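Local coordinates for polymerase subunit PA (Dhori virus, PDB 4CGS), which probably binds RNA as part of the viral polymerase, this chain being the N-terminal domain that corresponds to the cap-snatching domain of other orthomyxoviruses, at residues K9-E14 against E38-T43; P88-L93 against V99-Y104; V122-S127 against P132-Y137. All blocks are in the same frame, centred on the assembly; numbering follows the deposited sequence. Where two conformers were deposited one is given.

Contact 1 of 3, residues K9-E14 against E38-T43; sequences KSISSE and ECIKYT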
loop_
_atom_site.group_PDB
_atom_site.type_symbol
_atom_site.label_atom_id
_atom_site.label_comp_id
_atom_site.label_asym_id
_atom_site.label_seq_id
_atom_site.Cartn_x
_atom_site.Cartn_y
_atom_site.Cartn_z
ATOM N N LYS A 9 5.578 -16.331 3.665
ATOM C CA LYS A 9 4.416 -16.903 4.301
ATOM C C LYS A 9 3.376 -15.825 4.611
ATOM O O LYS A 9 2.204 -16.073 4.599
ATOM C CB LYS A 9 4.802 -17.591 5.612
ATOM C CG LYS A 9 3.741 -18.455 6.281
ATOM C CD LYS A 9 4.186 -18.891 7.682
ATOM C CE LYS A 9 3.970 -20.375 7.980
ATOM N NZ LYS A 9 2.543 -20.614 8.319
ATOM N N SER A 10 3.873 -14.632 4.914
ATOM C CA SER A 10 3.012 -13.542 5.324
ATOM C C SER A 10 2.225 -12.857 4.231
ATOM O O SER A 10 1.421 -11.928 4.539
ATOM C CB SER A 10 3.835 -12.485 6.093
ATOM O OG SER A 10 4.558 -12.982 7.191
ATOM N N ILE A 11 2.514 -13.191 2.965
ATOM C CA ILE A 11 1.762 -12.649 1.841
ATOM C C ILE A 11 0.789 -13.707 1.406
ATOM O O ILE A 11 1.146 -14.874 1.224
ATOM C CB ILE A 11 2.698 -12.288 0.689
ATOM C CG1 ILE A 11 3.692 -11.153 1.031
ATOM C CG2 ILE A 11 1.878 -11.865 -0.559
ATOM C CD1 ILE A 11 3.031 -9.872 1.524
ATOM N N SER A 12 -0.462 -13.321 1.258
ATOM C CA SER A 12 -1.438 -14.359 0.809
ATOM C C SER A 12 -1.156 -14.884 -0.615
ATOM O O SER A 12 -0.627 -14.165 -1.480
ATOM C CB SER A 12 -2.867 -13.837 0.860
ATOM O OG SER A 12 -3.105 -12.909 -0.197
ATOM N N SER A 13 -1.489 -16.132 -0.880
ATOM C CA SER A 13 -1.307 -16.684 -2.162
ATOM C C SER A 13 -2.030 -15.892 -3.221
ATOM O O SER A 13 -1.511 -15.731 -4.318
ATOM C CB SER A 13 -1.740 -18.176 -2.183
ATOM O OG SER A 13 -0.975 -18.952 -1.311
ATOM N N GLU A 14 -3.213 -15.392 -2.888
ATOM C CA GLU A 14 -4.018 -14.662 -3.927
ATOM C C GLU A 14 -3.459 -13.300 -4.236
ATOM O O GLU A 14 -3.508 -12.899 -5.395
ATOM C CB GLU A 14 -5.503 -14.653 -3.563
ATOM C CG GLU A 14 -5.866 -13.974 -2.242
ATOM C CD GLU A 14 -5.812 -14.822 -0.972
ATOM O OE1 GLU A 14 -5.087 -15.834 -0.952
ATOM O OE2 GLU A 14 -6.536 -14.405 -0.017
ATOM N N GLU A 38 5.861 -4.636 -3.255
ATOM C CA GLU A 38 4.600 -4.228 -3.960
ATOM C C GLU A 38 3.422 -4.980 -3.378
ATOM O O GLU A 38 2.340 -4.427 -3.190
ATOM C CB GLU A 38 4.756 -4.461 -5.466
ATOM C CG GLU A 38 3.672 -3.792 -6.299
ATOM C CD GLU A 38 3.900 -3.897 -7.781
ATOM O OE1 GLU A 38 5.024 -4.161 -8.234
ATOM O OE2 GLU A 38 2.881 -3.773 -8.513
ATOM N N CYS A 39 3.627 -6.234 -3.034
ATOM C CA CYS A 39 2.590 -6.991 -2.368
ATOM C C CYS A 39 2.317 -6.500 -0.969
ATOM O O CYS A 39 1.184 -6.504 -0.505
ATOM C CB CYS A 39 2.902 -8.482 -2.295
ATOM S SG CYS A 39 2.858 -9.378 -3.874
ATOM N N ILE A 40 3.335 -6.032 -0.257
ATOM C CA ILE A 40 3.160 -5.379 1.044
ATOM C C ILE A 40 2.292 -4.139 0.861
ATOM O O ILE A 40 1.354 -3.900 1.634
ATOM C CB ILE A 40 4.513 -5.053 1.700
ATOM C CG1 ILE A 40 5.249 -6.361 2.146
ATOM C CG2 ILE A 40 4.314 -4.137 2.936
ATOM C CD1 ILE A 40 6.654 -6.126 2.661
ATOM N N LYS A 41 2.632 -3.302 -0.145
ATOM C CA LYS A 41 1.858 -2.105 -0.422
ATOM C C LYS A 41 0.397 -2.438 -0.688
ATOM O O LYS A 41 -0.495 -1.793 -0.152
ATOM C CB LYS A 41 2.463 -1.405 -1.596
ATOM C CG LYS A 41 1.727 -0.134 -2.031
ATOM C CD LYS A 41 2.408 0.442 -3.249
ATOM C CE LYS A 41 1.635 1.553 -3.897
ATOM N NZ LYS A 41 2.516 2.191 -4.964
ATOM N N TYR A 42 0.113 -3.445 -1.492
ATOM C CA TYR A 42 -1.239 -3.850 -1.789
ATOM C C TYR A 42 -1.969 -4.291 -0.542
ATOM O O TYR A 42 -3.146 -3.963 -0.310
ATOM C CB TYR A 42 -1.305 -4.854 -2.896
ATOM C CG TYR A 42 -2.688 -5.144 -3.392
ATOM C CD1 TYR A 42 -3.351 -4.196 -4.186
ATOM C CD2 TYR A 42 -3.378 -6.292 -3.032
ATOM C CE1 TYR A 42 -4.624 -4.393 -4.669
ATOM C CE2 TYR A 42 -4.677 -6.520 -3.512
ATOM C CZ TYR A 42 -5.274 -5.604 -4.347
ATOM O OH TYR A 42 -6.557 -5.813 -4.821
ATOM N N THR A 43 -1.313 -5.133 0.224
ATOM C CA THR A 43 -1.864 -5.651 1.460
ATOM C C THR A 43 -2.191 -4.505 2.421
ATOM O O THR A 43 -3.238 -4.517 3.112
ATOM C CB THR A 43 -0.953 -6.707 2.137
ATOM O OG1 THR A 43 -0.644 -7.730 1.196
ATOM C CG2 THR A 43 -1.678 -7.350 3.309
HETATM O O HOH W 1 -0.889 -10.460 1.896
#

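Contact 2 of 3, residues P88-L93 against V99-Y104; sequences PDLLDL and VYVKVY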
loop_
_atom_site.group_PDB
_atom_site.type_symbol
_atom_site.label_atom_id
_atom_site.label_comp_id
_atom_site.label_asym_id
_atom_site.label_seq_id
_atom_site.Cartn_x
_atom_site.Cartn_y
_atom_site.Cartn_z
ATOM N N PRO A 88 -4.323 7.813 -7.550
ATOM C CA PRO A 88 -4.229 7.413 -6.133
ATOM C C PRO A 88 -4.454 5.927 -5.973
ATOM O O PRO A 88 -5.306 5.329 -6.668
ATOM C CB PRO A 88 -5.314 8.262 -5.464
ATOM C CG PRO A 88 -5.606 9.360 -6.439
ATOM C CD PRO A 88 -5.363 8.846 -7.755
ATOM N N ASP A 89 -3.801 5.329 -4.983
ATOM C CA ASP A 89 -3.982 3.914 -4.660
ATOM C C ASP A 89 -5.360 3.563 -4.124
ATOM O O ASP A 89 -5.905 2.501 -4.404
ATOM C CB ASP A 89 -2.840 3.476 -3.685
ATOM C CG ASP A 89 -1.501 3.637 -4.292
ATOM O OD1 ASP A 89 -1.308 3.027 -5.414
ATOM O OD2 ASP A 89 -0.629 4.281 -3.698
ATOM N N LEU A 90 -5.952 4.515 -3.384
ATOM C CA LEU A 90 -7.305 4.398 -2.937
ATOM C C LEU A 90 -8.050 5.744 -3.096
ATOM O O LEU A 90 -7.445 6.804 -3.048
ATOM C CB LEU A 90 -7.466 3.949 -1.459
ATOM C CG LEU A 90 -6.682 2.777 -0.927
ATOM C CD1 LEU A 90 -5.305 3.205 -0.415
ATOM C CD2 LEU A 90 -7.473 2.017 0.134
ATOM N N LEU A 91 -9.371 5.692 -3.273
ATOM C CA LEU A 91 -10.240 6.808 -3.106
ATOM C C LEU A 91 -10.947 6.675 -1.751
ATOM O O LEU A 91 -11.552 5.639 -1.505
ATOM C CB LEU A 91 -11.215 6.914 -4.242
ATOM C CG LEU A 91 -10.722 6.955 -5.666
ATOM C CD1 LEU A 91 -11.890 7.101 -6.629
ATOM C CD2 LEU A 91 -9.637 8.025 -5.835
ATOM N N ASP A 92 -10.877 7.709 -0.896
ATOM C CA ASP A 92 -11.524 7.723 0.379
ATOM C C ASP A 92 -12.826 8.511 0.174
ATOM O O ASP A 92 -12.793 9.735 0.001
ATOM C CB ASP A 92 -10.633 8.412 1.385
ATOM C CG ASP A 92 -11.256 8.536 2.753
ATOM O OD1 ASP A 92 -12.469 8.380 2.929
ATOM O OD2 ASP A 92 -10.484 8.807 3.728
ATOM N N LEU A 93 -13.951 7.800 0.123
ATOM C CA LEU A 93 -15.225 8.428 -0.201
ATOM C C LEU A 93 -15.824 9.200 0.987
ATOM O O LEU A 93 -16.770 10.032 0.846
ATOM C CB LEU A 93 -16.182 7.375 -0.708
ATOM C CG LEU A 93 -15.695 6.496 -1.872
ATOM C CD1 LEU A 93 -16.792 5.554 -2.366
ATOM C CD2 LEU A 93 -15.199 7.415 -2.992
ATOM N N VAL A 99 -5.772 8.695 -1.780
ATOM C CA VAL A 99 -4.784 8.161 -0.858
ATOM C C VAL A 99 -3.690 7.477 -1.649
ATOM O O VAL A 99 -3.945 6.597 -2.433
ATOM C CB VAL A 99 -5.423 7.185 0.161
ATOM C CG1 VAL A 99 -4.356 6.691 1.153
ATOM C CG2 VAL A 99 -6.603 7.824 0.883
ATOM N N TYR A 100 -2.437 7.844 -1.365
ATOM C CA TYR A 100 -1.269 7.197 -1.961
ATOM C C TYR A 100 -0.582 6.459 -0.808
ATOM O O TYR A 100 -0.471 7.022 0.283
ATOM C CB TYR A 100 -0.347 8.202 -2.576
ATOM C CG TYR A 100 -0.971 9.108 -3.643
ATOM C CD1 TYR A 100 -1.609 10.232 -3.251
ATOM C CD2 TYR A 100 -0.905 8.809 -5.013
ATOM C CE1 TYR A 100 -2.208 11.117 -4.140
ATOM C CE2 TYR A 100 -1.503 9.700 -5.958
ATOM C CZ TYR A 100 -2.112 10.833 -5.464
ATOM O OH TYR A 100 -2.726 11.756 -6.346
ATOM N N VAL A 101 -0.123 5.242 -1.062
ATOM C CA VAL A 101 0.581 4.440 -0.029
ATOM C C VAL A 101 2.024 4.268 -0.461
ATOM O O VAL A 101 2.295 3.845 -1.602
ATOM C CB VAL A 101 -0.100 3.100 0.121
ATOM C CG1 VAL A 101 0.649 2.191 1.103
ATOM C CG2 VAL A 101 -1.535 3.260 0.576
ATOM N N LYS A 102 2.929 4.539 0.448
ATOM C CA LYS A 102 4.327 4.351 0.281
ATOM C C LYS A 102 4.913 3.497 1.420
ATOM O O LYS A 102 4.733 3.839 2.600
ATOM C CB LYS A 102 5.037 5.766 0.114
ATOM C CG LYS A 102 4.696 6.616 -1.129
ATOM C CD LYS A 102 5.715 7.742 -1.401
ATOM C CE LYS A 102 5.570 8.394 -2.798
ATOM N NZ LYS A 102 6.714 9.292 -3.250
ATOM N N VAL A 103 5.631 2.455 1.060
ATOM C CA VAL A 103 6.300 1.584 1.993
ATOM C C VAL A 103 7.804 1.869 1.963
ATOM O O VAL A 103 8.466 1.792 0.941
ATOM C CB VAL A 103 6.073 0.085 1.671
ATOM C CG1 VAL A 103 6.823 -0.801 2.653
ATOM C CG2 VAL A 103 4.580 -0.199 1.631
ATOM N N TYR A 104 8.349 2.197 3.107
ATOM C CA TYR A 104 9.772 2.464 3.279
ATOM C C TYR A 104 10.465 1.209 3.872
ATOM O O TYR A 104 10.089 0.797 4.849
ATOM C CB TYR A 104 9.827 3.656 4.228
ATOM C CG TYR A 104 9.350 4.956 3.665
ATOM C CD1 TYR A 104 7.974 5.211 3.521
ATOM C CD2 TYR A 104 10.219 5.915 3.186
ATOM C CE1 TYR A 104 7.495 6.373 2.990
ATOM C CE2 TYR A 104 9.751 7.112 2.652
ATOM C CZ TYR A 104 8.388 7.330 2.520
ATOM O OH TYR A 104 7.884 8.518 2.000
#

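Contact 3 of 3, residues V122-S127 against P132-Y137; sequences VRVSLS and PITREY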
loop_
_atom_site.group_PDB
_atom_site.type_symbol
_atom_site.label_atom_id
_atom_site.label_comp_id
_atom_site.label_asym_id
_atom_site.label_seq_id
_atom_site.Cartn_x
_atom_site.Cartn_y
_atom_site.Cartn_z
ATOM N N VAL A 122 -0.178 8.086 2.831
ATOM C CA VAL A 122 0.110 7.086 3.887
ATOM C C VAL A 122 1.526 6.634 3.685
ATOM O O VAL A 122 1.893 6.084 2.600
ATOM C CB VAL A 122 -0.891 5.912 3.819
ATOM C CG1 VAL A 122 -0.404 4.708 4.586
ATOM C CG2 VAL A 122 -2.291 6.392 4.280
ATOM N N ARG A 123 2.337 6.789 4.743
ATOM C CA ARG A 123 3.779 6.538 4.684
ATOM C C ARG A 123 4.151 5.666 5.860
ATOM O O ARG A 123 4.024 6.062 7.018
ATOM C CB ARG A 123 4.620 7.822 4.702
ATOM C CG ARG A 123 4.621 8.601 3.359
ATOM C CD ARG A 123 5.454 9.870 3.506
ATOM N NE ARG A 123 5.930 10.436 2.219
ATOM C CZ ARG A 123 5.574 11.620 1.688
ATOM N NH1 ARG A 123 4.676 12.411 2.305
ATOM N NH2 ARG A 123 6.173 12.048 0.549
ATOM N N VAL A 124 4.512 4.420 5.563
ATOM C CA VAL A 124 4.771 3.414 6.591
ATOM C C VAL A 124 6.084 2.758 6.330
ATOM O O VAL A 124 6.492 2.549 5.167
ATOM C CB VAL A 124 3.631 2.381 6.659
ATOM C CG1 VAL A 124 2.283 2.994 7.032
ATOM C CG2 VAL A 124 3.467 1.557 5.393
ATOM N N SER A 125 6.760 2.296 7.390
ATOM C CA SER A 125 8.027 1.556 7.263
ATOM C C SER A 125 7.786 0.099 7.370
ATOM O O SER A 125 6.810 -0.378 7.943
ATOM C CB SER A 125 9.047 1.984 8.299
ATOM O OG SER A 125 8.763 1.386 9.564
ATOM N N LEU A 126 8.747 -0.681 6.864
ATOM C CA LEU A 126 8.661 -2.129 6.959
ATOM C C LEU A 126 8.590 -2.597 8.420
ATOM O O LEU A 126 7.998 -3.621 8.724
ATOM C CB LEU A 126 9.826 -2.855 6.212
ATOM C CG LEU A 126 9.949 -2.828 4.680
ATOM C CD1 LEU A 126 11.284 -3.419 4.189
ATOM C CD2 LEU A 126 8.757 -3.450 3.952
ATOM N N SER A 127 9.222 -1.840 9.322
ATOM C CA SER A 127 9.239 -2.191 10.754
ATOM C C SER A 127 8.019 -1.686 11.472
ATOM O O SER A 127 7.943 -1.761 12.700
ATOM C CB SER A 127 10.498 -1.635 11.411
ATOM O OG SER A 127 10.510 -0.278 11.280
ATOM N N PRO A 132 3.758 10.969 11.010
ATOM C CA PRO A 132 2.782 11.663 11.887
ATOM C C PRO A 132 1.440 11.869 11.163
ATOM O O PRO A 132 0.365 11.716 11.769
ATOM C CB PRO A 132 3.487 12.969 12.167
ATOM C CG PRO A 132 4.948 12.585 12.203
ATOM C CD PRO A 132 5.115 11.570 11.109
ATOM N N ILE A 133 1.450 12.309 9.896
ATOM C CA ILE A 133 0.206 12.502 9.171
ATOM C C ILE A 133 -0.543 11.194 8.920
ATOM O O ILE A 133 -1.760 11.146 9.011
ATOM C CB ILE A 133 0.427 13.180 7.815
ATOM C CG1 ILE A 133 0.718 14.686 8.080
ATOM C CG2 ILE A 133 -0.784 12.979 6.834
ATOM C CD1 ILE A 133 -0.545 15.505 8.240
ATOM N N THR A 134 0.196 10.108 8.723
ATOM C CA THR A 134 -0.387 8.810 8.566
ATOM C C THR A 134 -1.130 8.391 9.854
ATOM O O THR A 134 -2.253 7.911 9.810
ATOM C CB THR A 134 0.689 7.793 8.208
ATOM O OG1 THR A 134 1.302 8.221 7.004
ATOM C CG2 THR A 134 0.143 6.403 8.048
ATOM N N ARG A 135 -0.471 8.540 10.990
ATOM C CA ARG A 135 -1.071 8.171 12.280
ATOM C C ARG A 135 -2.315 8.959 12.605
ATOM O O ARG A 135 -3.187 8.477 13.311
ATOM C CB ARG A 135 -0.039 8.381 13.438
ATOM C CG ARG A 135 1.227 7.628 13.266
ATOM C CD ARG A 135 2.066 7.867 14.472
ATOM N NE ARG A 135 2.529 9.192 14.768
ATOM C CZ ARG A 135 3.800 9.625 14.735
ATOM N NH1 ARG A 135 4.798 8.979 14.131
ATOM N NH2 ARG A 135 4.040 10.841 15.259
ATOM N N GLU A 136 -2.393 10.202 12.132
ATOM C CA GLU A 136 -3.536 11.010 12.391
ATOM C C GLU A 136 -4.681 10.718 11.451
ATOM O O GLU A 136 -5.843 10.784 11.839
ATOM C CB GLU A 136 -3.141 12.490 12.269
ATOM C CG GLU A 136 -4.288 13.454 12.407
ATOM C CD GLU A 136 -4.907 13.501 13.803
ATOM O OE1 GLU A 136 -4.137 13.450 14.800
ATOM O OE2 GLU A 136 -6.173 13.594 13.884
ATOM N N TYR A 137 -4.340 10.387 10.202
ATOM C CA TYR A 137 -5.324 10.074 9.187
ATOM C C TYR A 137 -6.010 8.755 9.490
ATOM O O TYR A 137 -7.224 8.645 9.427
ATOM C CB TYR A 137 -4.706 10.046 7.788
ATOM C CG TYR A 137 -5.609 9.428 6.777
ATOM C CD1 TYR A 137 -6.742 10.098 6.341
ATOM C CD2 TYR A 137 -5.375 8.203 6.275
ATOM C CE1 TYR A 137 -7.574 9.520 5.404
ATOM C CE2 TYR A 137 -6.216 7.607 5.347
ATOM C CZ TYR A 137 -7.312 8.267 4.920
ATOM O OH TYR A 137 -8.241 7.658 4.079
#

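Contact 1 of 3, residues K9-E14 against E38-T43
C39 is the first residue of 38-43 to meet the other segment: its CB lies 3.9 Å from CG2 of I11, and I11 is the side chain from 9-14 that reaches the helix. The I11 branches divide the work. CG2 stands anti to its own backbone N (chi1, measured to CG1, is -64°) and presses against the C39 methylene, while the longer arm bends round so that CD1 also comes within 4.1 Å of C39 CB. A small cysteine suits this spot because it leaves room for a branched neighbour, and its flank also packs on I15 and W16 of helix 13-18.

One residue further on, I40 meets the other isoleucine at about a right angle, with its CG1 4.2 Å from CD1 of I11. The same two residues lean on helix 140-157, I11 on I153 and I40 on L150, so helix 140-157 packs against the same apolar patch. The ring of Y42 stacks on W65.

T43 changes the chemistry. Its OG1 lies 4.3 Å from I11 CD1, donates to the carbonyl O of C39 one turn back (2.8 Å), and accepts from a water. That oxygen of C39 is gripped twice, by T43 N and T43 OG1 from opposite faces of its plane. The water in turn receives the N-H of S12 at 3.0 Å, while the S12 hydroxyl caps I15 N at the start of helix 13-18.

Aliphatic packing at van der Waals distance therefore holds the two segments together, and the single polar link is indirect: a threonine hydroxyl, already tied to its own helix, uses one water to satisfy the backbone N-H of S12.

Contact 2 of 3, residues P88-L93 against V99-Y104
The carbonyl O of V99 receives two neighbouring amides, L90 N at 3.0 Å in the carbonyl plane and D89 N in a weak, bent bond (115°). V99 N donates to L90 O at 2.8 Å, completing an antiparallel hydrogen-bonded pair. Two residues on, V101 N finds a side chain: OD2 of D89 takes it through its anti lone pair at 2.9 Å, almost straight (174°). With CG beside its backbone N (chi1 -61°), D89 can extend the strand pairing where its own main chain has turned aside. D92, whose CB touches V99 CG2, spends its carboxylate differently: OD1 accepts from K94 N and E95 N in the turn, OD2 from Y137 OH and in a salt bridge to R59.

Apolar contacts lie on both faces of the pairing. On one, CD1 of L90 sits 3.9 Å from both V99 CG1 and V101 CG2, valines whose branching at CB suits an extended strand. On the other, P88 CA lies over one face of the Y100 ring, 4.0 Å from the centroid, a CH-pi contact; the Y100 hydroxyl bonds to E119. Two residues, D89 and L90, facing one, V99, make this a classic beta bulge in a beta hairpin.

Contact 3 of 3, residues V122-S127 against P132-Y137
A direct hydrogen bond between the segments runs from R123 N to the hydroxyl OG1 of T134, 2.9 Å long with an angle of 161° at the hydrogen. R123 lies on strand 119-125, the outermost of its sheet on this side; the neighbouring V122 and V124 spend their backbone groups on strand 97-104, whereas the R123 amide looks outward and needs a partner from the following helix. T134 provides it because OG1 lies beside its own backbone N (chi1 -59°), turned to the strand. The same hydroxyl also bonds to S131 OG, and the backbone of R123 is bonded to S131 as well, so the start of helix 132-137 is fastened to the strand edge by more than one link.

Apolar packing comes from the other branch of the threonine. CG2 lies against two valines, 3.9 Å from V122 CG1 and 4.2 Å from V124 CG1, meeting each at about a right angle. Farther along the helix, Y137 brings CD2 to within 4.1 Å of V122 CG2, an oblique approach. The beta-branched valines suit the extended strand and offer compact methyls to the helix that crosses it.

Longer polar reaches leave the contact. The Y137 hydroxyl bonds to D92 and Y60, and R123 sends an extended chain away from the helix; in the conformer given, its NE probably bonds to Y104 OH.

Threonine thus works with both its branches: the hydroxyl satisfies a buried edge-strand amide, the methyl packs against two valines, and a polar need is met without giving up apolar packing.

Strand 97-104 is the element that ties the three contacts together. Contact 2 pairs its first half with 88-93, and contact 3 lies on the adjoining strand 119-125, their centres about 11 Å apart. Two probable hydrogen bonds join these contacts, D92 OD2 to Y137 OH at 2.5 Å and, in the conformer of R123 given, Y104 OH to R123 NE at 2.7 Å. Contact 1, its centre about 16 Å from that of contact 2 and 18 Å from that of contact 3, reaches both through helix 31-44: K41 CE lies 3.3 Å from V101 O on the sheet, and I40 CD1 3.6 Å from L126 CD2 in the loop after strand 119-125.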